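Putative esterase MT1895 (Mycobacterium tuberculosis, PDB 3S4K) probably hydrolyses acyl-CoA thioesters, possibly including 1,4-dihydroxy-2-naphthoyl-CoA. Local coordinates at residues A[63-75]-A[106-120]. Sequence-based numbering, arbitrary orientation.
Sequences IESIASMAAFAWL and AEPLHRGRRQQLWLV. With SO4 (sulfate ion), chain G.
Ala70 places its methyl over the six-membered ring of the Trp118 indole: CB lies 3.6 Å from the centroid of that ring and 8° off the ring normal, a CH-pi contact. The methyl of Ala71 meets the same indole obliquely, and Pro108 CA lies against the opposite face, toward its rim. Small helix residues permit this close approach, the axes of helix 63-75 and strand 115-120 passing 8.3 Å apart. Packing stays tight toward Ile63, where CG1 lies 3.8 Å from CG1 of Val120, and Ile66 CG2 rests on Ala106 CB.

One polar group is built into this apolar layer. The extended Gln116 sends NE2 to Ala71 O (3.0 Å, N-H...O angle 162°), approaching above the carbonyl plane on the face opposite Leu75 N; Asn139 OD1 accepts a second bond from this NE2. Trp118 NE1 donates to Gln116 OE1 at 2.9 Å, so both ends of the buried amide are engaged and its rotation is fixed.

The solvent side begins at Trp74, which is partly exposed yet closely packed. With CG anti to the backbone N (chi1 180°), its indole reaches beyond the helix and lies against Arg111, whose CD sits 3.6 Å from the five-membered ring centroid, over the face. Arg111 turns NE and NH2 to a sulfate, probably from the crystallisation liquor, while NH1 forms a salt bridge with Asp35.

These contacts seat the central helix of the hotdog fold on its curved antiparallel sheet: Ile63 and Ala67 also touch Val135 of strand 129-140, and Ile66 and Ala70 reach Ala37 of strand 36-43.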
loop_
_atom_site.group_PDB
_atom_site.type_symbol
_atom_site.label_atom_id
_atom_site.label_comp_id
_atom_site.label_asym_id
_atom_site.label_seq_id
_atom_site.Cartn_x
_atom_site.Cartn_y
_atom_site.Cartn_z
ATOM N N ILE A 63 0.776 -4.935 -5.274
ATOM C CA ILE A 63 -0.319 -5.864 -5.029
ATOM C C ILE A 63 -1.618 -5.240 -5.531
ATOM O O ILE A 63 -2.390 -5.880 -6.221
ATOM C CB ILE A 63 -0.338 -6.262 -3.526
ATOM C CG1 ILE A 63 0.791 -7.253 -3.261
ATOM C CG2 ILE A 63 -1.736 -6.808 -3.052
ATOM C CD1 ILE A 63 1.236 -7.316 -1.816
ATOM N N GLU A 64 -1.821 -3.961 -5.248
ATOM C CA GLU A 64 -3.043 -3.273 -5.687
ATOM C C GLU A 64 -3.174 -3.242 -7.213
ATOM O O GLU A 64 -4.241 -3.563 -7.771
ATOM C CB GLU A 64 -3.061 -1.855 -5.099
ATOM C CG GLU A 64 -4.330 -1.051 -5.401
ATOM C CD GLU A 64 -5.536 -1.479 -4.596
ATOM O OE1 GLU A 64 -5.392 -2.311 -3.670
ATOM O OE2 GLU A 64 -6.647 -0.964 -4.898
ATOM N N SER A 65 -2.080 -2.887 -7.890
ATOM C CA SER A 65 -2.050 -2.795 -9.346
ATOM C C SER A 65 -2.304 -4.135 -10.024
ATOM O O SER A 65 -3.118 -4.249 -10.937
ATOM C CB SER A 65 -0.697 -2.258 -9.826
ATOM O OG SER A 65 -0.624 -0.856 -9.671
ATOM N N ILE A 66 -1.582 -5.151 -9.600
ATOM C CA ILE A 66 -1.659 -6.455 -10.291
ATOM C C ILE A 66 -3.060 -7.041 -10.123
ATOM O O ILE A 66 -3.677 -7.513 -11.081
ATOM C CB ILE A 66 -0.536 -7.424 -9.814
ATOM C CG1 ILE A 66 0.839 -6.809 -10.086
ATOM C CG2 ILE A 66 -0.636 -8.786 -10.585
ATOM C CD1 ILE A 66 2.049 -7.578 -9.499
ATOM N N ALA A 67 -3.586 -6.989 -8.901
ATOM C CA ALA A 67 -4.948 -7.433 -8.607
ATOM C C ALA A 67 -6.018 -6.662 -9.386
ATOM O O ALA A 67 -6.953 -7.259 -9.944
ATOM C CB ALA A 67 -5.218 -7.320 -7.100
ATOM N N SER A 68 -5.921 -5.331 -9.395
ATOM C CA SER A 68 -6.932 -4.533 -10.080
ATOM C C SER A 68 -6.938 -4.798 -11.574
ATOM O O SER A 68 -8.006 -4.843 -12.172
ATOM C CB SER A 68 -6.760 -3.031 -9.815
ATOM O OG SER A 68 -6.646 -2.772 -8.433
ATOM N N MET A 69 -5.761 -5.009 -12.190
ATOM C CA MET A 69 -5.723 -5.242 -13.633
ATOM C C MET A 69 -6.290 -6.633 -13.967
ATOM O O MET A 69 -7.057 -6.782 -14.929
ATOM C CB MET A 69 -4.306 -5.062 -14.196
ATOM C CG MET A 69 -3.787 -3.628 -14.079
ATOM S SD MET A 69 -4.767 -2.402 -14.989
ATOM C CE MET A 69 -4.767 -3.203 -16.542
ATOM N N ALA A 70 -5.962 -7.632 -13.146
ATOM C CA ALA A 70 -6.547 -8.971 -13.296
ATOM C C ALA A 70 -8.082 -8.871 -13.190
ATOM O O ALA A 70 -8.837 -9.474 -13.982
ATOM C CB ALA A 70 -5.989 -9.940 -12.235
ATOM N N ALA A 71 -8.536 -8.104 -12.206
ATOM C CA ALA A 71 -9.973 -7.973 -11.938
ATOM C C ALA A 71 -10.696 -7.316 -13.103
ATOM O O ALA A 71 -11.769 -7.748 -13.510
ATOM C CB ALA A 71 -10.204 -7.217 -10.632
ATOM N N PHE A 72 -10.085 -6.281 -13.666
ATOM C CA PHE A 72 -10.667 -5.618 -14.815
ATOM C C PHE A 72 -10.706 -6.560 -16.020
ATOM O O PHE A 72 -11.697 -6.620 -16.736
ATOM C CB PHE A 72 -9.867 -4.386 -15.145
ATOM C CG PHE A 72 -10.443 -3.593 -16.257
ATOM C CD1 PHE A 72 -11.355 -2.577 -16.001
ATOM C CD2 PHE A 72 -10.067 -3.846 -17.575
ATOM C CE1 PHE A 72 -11.892 -1.813 -17.045
ATOM C CE2 PHE A 72 -10.602 -3.092 -18.622
ATOM C CZ PHE A 72 -11.522 -2.084 -18.359
ATOM N N ALA A 73 -9.629 -7.309 -16.226
ATOM C CA ALA A 73 -9.589 -8.265 -17.316
ATOM C C ALA A 73 -10.671 -9.326 -17.190
ATOM O O ALA A 73 -11.312 -9.658 -18.174
ATOM C CB ALA A 73 -8.197 -8.926 -17.434
ATOM N N TRP A 74 -10.873 -9.868 -15.999
ATOM C CA TRP A 74 -11.909 -10.876 -15.824
ATOM C C TRP A 74 -13.297 -10.263 -16.058
ATOM O O TRP A 74 -14.120 -10.843 -16.770
ATOM C CB TRP A 74 -11.834 -11.519 -14.442
ATOM C CG TRP A 74 -12.888 -12.539 -14.242
ATOM C CD1 TRP A 74 -12.861 -13.833 -14.666
ATOM C CD2 TRP A 74 -14.159 -12.343 -13.614
ATOM N NE1 TRP A 74 -14.034 -14.480 -14.296
ATOM C CE2 TRP A 74 -14.840 -13.579 -13.650
ATOM C CE3 TRP A 74 -14.774 -11.247 -12.985
ATOM C CZ2 TRP A 74 -16.116 -13.737 -13.123
ATOM C CZ3 TRP A 74 -16.053 -11.423 -12.438
ATOM C CH2 TRP A 74 -16.701 -12.652 -12.515
ATOM N N LEU A 75 -13.560 -9.096 -15.469
ATOM C CA LEU A 75 -14.886 -8.520 -15.572
ATOM C C LEU A 75 -15.286 -8.310 -17.034
ATOM O O LEU A 75 -16.441 -8.497 -17.400
ATOM C CB LEU A 75 -14.962 -7.188 -14.835
ATOM C CG LEU A 75 -16.345 -6.525 -14.738
ATOM C CD1 LEU A 75 -17.365 -7.404 -14.067
ATOM C CD2 LEU A 75 -16.233 -5.187 -13.985
ATOM N N ALA A 106 -0.929 -12.563 -9.463
ATOM C CA ALA A 106 -2.291 -12.548 -8.922
ATOM C C ALA A 106 -3.009 -13.834 -9.310
ATOM O O ALA A 106 -2.950 -14.238 -10.477
ATOM C CB ALA A 106 -3.083 -11.362 -9.417
ATOM N N GLU A 107 -3.659 -14.450 -8.321
ATOM C CA GLU A 107 -4.534 -15.630 -8.474
ATOM C C GLU A 107 -5.889 -15.288 -7.891
ATOM O O GLU A 107 -5.968 -14.578 -6.896
ATOM C CB GLU A 107 -4.056 -16.803 -7.627
ATOM C CG GLU A 107 -2.712 -17.342 -7.817
ATOM C CD GLU A 107 -2.373 -18.206 -6.615
ATOM O OE1 GLU A 107 -3.103 -19.208 -6.370
ATOM O OE2 GLU A 107 -1.463 -17.826 -5.867
ATOM N N PRO A 108 -6.973 -15.816 -8.472
ATOM C CA PRO A 108 -8.293 -15.490 -8.003
ATOM C C PRO A 108 -8.753 -16.298 -6.787
ATOM O O PRO A 108 -8.550 -17.518 -6.724
ATOM C CB PRO A 108 -9.162 -15.793 -9.215
ATOM C CG PRO A 108 -8.474 -16.934 -9.874
ATOM C CD PRO A 108 -7.008 -16.677 -9.665
ATOM N N LEU A 109 -9.336 -15.596 -5.818
ATOM C CA LEU A 109 -9.992 -16.228 -4.682
ATOM C C LEU A 109 -11.511 -16.243 -4.796
ATOM O O LEU A 109 -12.137 -17.210 -4.364
ATOM C CB LEU A 109 -9.580 -15.543 -3.368
ATOM C CG LEU A 109 -8.066 -15.507 -3.119
ATOM C CD1 LEU A 109 -7.758 -14.810 -1.771
ATOM C CD2 LEU A 109 -7.453 -16.902 -3.135
ATOM N N HIS A 110 -12.095 -15.167 -5.320
ATOM C CA HIS A 110 -13.542 -15.072 -5.539
ATOM C C HIS A 110 -13.787 -14.132 -6.696
ATOM O O HIS A 110 -13.195 -13.057 -6.759
ATOM C CB HIS A 110 -14.292 -14.537 -4.311
ATOM C CG HIS A 110 -15.735 -14.234 -4.595
ATOM N ND1 HIS A 110 -16.684 -15.229 -4.713
ATOM C CD2 HIS A 110 -16.377 -13.065 -4.854
ATOM C CE1 HIS A 110 -17.854 -14.683 -4.998
ATOM N NE2 HIS A 110 -17.696 -13.371 -5.100
ATOM N N ARG A 111 -14.656 -14.530 -7.620
ATOM C CA ARG A 111 -15.035 -13.649 -8.713
ATOM C C ARG A 111 -16.536 -13.791 -8.943
ATOM O O ARG A 111 -16.995 -14.807 -9.440
ATOM C CB ARG A 111 -14.263 -14.008 -9.978
ATOM C CG ARG A 111 -12.755 -13.807 -9.874
ATOM C CD ARG A 111 -12.011 -14.343 -11.103
ATOM N NE ARG A 111 -12.029 -15.805 -11.116
ATOM C CZ ARG A 111 -11.421 -16.559 -12.025
ATOM N NH1 ARG A 111 -10.753 -16.008 -13.035
ATOM N NH2 ARG A 111 -11.484 -17.883 -11.937
ATOM N N GLY A 112 -17.285 -12.775 -8.548
ATOM C CA GLY A 112 -18.736 -12.835 -8.582
ATOM C C GLY A 112 -19.315 -11.606 -9.241
ATOM O O GLY A 112 -18.579 -10.757 -9.777
ATOM N N ARG A 113 -20.636 -11.513 -9.202
ATOM C CA ARG A 113 -21.332 -10.384 -9.806
ATOM C C ARG A 113 -20.958 -9.070 -9.149
ATOM O O ARG A 113 -20.618 -8.120 -9.847
ATOM C CB ARG A 113 -22.842 -10.569 -9.748
ATOM C CG ARG A 113 -23.631 -9.463 -10.457
ATOM C CD ARG A 113 -25.117 -9.751 -10.450
ATOM N NE ARG A 113 -25.637 -9.806 -9.089
ATOM C CZ ARG A 113 -26.012 -8.754 -8.362
ATOM N NH1 ARG A 113 -25.949 -7.513 -8.850
ATOM N NH2 ARG A 113 -26.459 -8.946 -7.129
ATOM N N ARG A 114 -20.985 -9.013 -7.820
ATOM C CA ARG A 114 -20.765 -7.735 -7.137
ATOM C C ARG A 114 -19.323 -7.449 -6.771
ATOM O O ARG A 114 -18.905 -6.282 -6.798
ATOM C CB ARG A 114 -21.641 -7.627 -5.883
ATOM C CG ARG A 114 -23.084 -7.375 -6.221
ATOM C CD ARG A 114 -23.983 -7.420 -5.012
ATOM N NE ARG A 114 -23.701 -6.301 -4.103
ATOM C CZ ARG A 114 -24.551 -5.807 -3.213
ATOM N NH1 ARG A 114 -25.775 -6.314 -3.093
ATOM N NH2 ARG A 114 -24.168 -4.804 -2.433
ATOM N N GLN A 115 -18.591 -8.492 -6.359
ATOM C CA GLN A 115 -17.196 -8.306 -5.872
ATOM C C GLN A 115 -16.221 -9.341 -6.429
ATOM O O GLN A 115 -16.635 -10.406 -6.931
ATOM C CB GLN A 115 -17.139 -8.313 -4.332
ATOM C CG GLN A 115 -18.112 -7.280 -3.652
ATOM C CD GLN A 115 -17.776 -6.991 -2.183
ATOM O OE1 GLN A 115 -16.639 -7.047 -1.780
ATOM N NE2 GLN A 115 -18.792 -6.648 -1.391
ATOM N N GLN A 116 -14.935 -9.001 -6.330
ATOM C CA GLN A 116 -13.849 -9.918 -6.569
ATOM C C GLN A 116 -12.851 -9.851 -5.431
ATOM O O GLN A 116 -12.664 -8.802 -4.800
ATOM C CB GLN A 116 -13.133 -9.671 -7.909
ATOM C CG GLN A 116 -14.038 -9.413 -9.089
ATOM C CD GLN A 116 -13.283 -9.284 -10.385
ATOM O OE1 GLN A 116 -12.324 -10.044 -10.633
ATOM N NE2 GLN A 116 -13.695 -8.321 -11.229
ATOM N N LEU A 117 -12.182 -10.973 -5.216
ATOM C CA LEU A 117 -11.129 -11.073 -4.246
ATOM C C LEU A 117 -9.941 -11.765 -4.937
ATOM O O LEU A 117 -10.084 -12.891 -5.455
ATOM C CB LEU A 117 -11.642 -11.811 -2.994
ATOM C CG LEU A 117 -10.672 -11.884 -1.814
ATOM C CD1 LEU A 117 -10.470 -10.523 -1.193
ATOM C CD2 LEU A 117 -11.109 -12.907 -0.765
ATOM N N TRP A 118 -8.777 -11.108 -4.953
ATOM C CA TRP A 118 -7.565 -11.607 -5.605
ATOM C C TRP A 118 -6.403 -11.702 -4.611
ATOM O O TRP A 118 -6.262 -10.842 -3.744
ATOM C CB TRP A 118 -7.123 -10.692 -6.756
ATOM C CG TRP A 118 -8.051 -10.785 -7.946
ATOM C CD1 TRP A 118 -9.220 -10.137 -8.120
ATOM C CD2 TRP A 118 -7.865 -11.593 -9.111
ATOM N NE1 TRP A 118 -9.785 -10.468 -9.328
ATOM C CE2 TRP A 118 -8.983 -11.385 -9.951
ATOM C CE3 TRP A 118 -6.871 -12.485 -9.521
ATOM C CZ2 TRP A 118 -9.116 -12.016 -11.194
ATOM C CZ3 TRP A 118 -7.026 -13.133 -10.731
ATOM C CH2 TRP A 118 -8.134 -12.887 -11.559
ATOM N N LEU A 119 -5.594 -12.761 -4.735
ATOM C CA LEU A 119 -4.356 -12.949 -3.968
ATOM C C LEU A 119 -3.159 -12.602 -4.858
ATOM O O LEU A 119 -3.060 -13.077 -5.998
ATOM C CB LEU A 119 -4.216 -14.409 -3.533
ATOM C CG LEU A 119 -2.849 -14.818 -3.008
ATOM C CD1 LEU A 119 -2.587 -14.100 -1.700
ATOM C CD2 LEU A 119 -2.802 -16.338 -2.793
ATOM N N VAL A 120 -2.246 -11.795 -4.331
ATOM C CA VAL A 120 -1.019 -11.452 -5.035
ATOM C C VAL A 120 0.157 -11.795 -4.140
ATOM O O VAL A 120 0.197 -11.385 -2.969
ATOM C CB VAL A 120 -0.970 -9.961 -5.388
ATOM C CG1 VAL A 120 0.304 -9.638 -6.192
ATOM C CG2 VAL A 120 -2.252 -9.537 -6.127
HETATM S S SO4 G . -13.482 -17.905 -8.448
HETATM O O1 SO4 G . -12.431 -16.912 -8.470
HETATM O O2 SO4 G . -13.642 -18.411 -9.823
HETATM O O3 SO4 G . -13.022 -19.007 -7.596
HETATM O O4 SO4 G . -14.797 -17.422 -7.915
#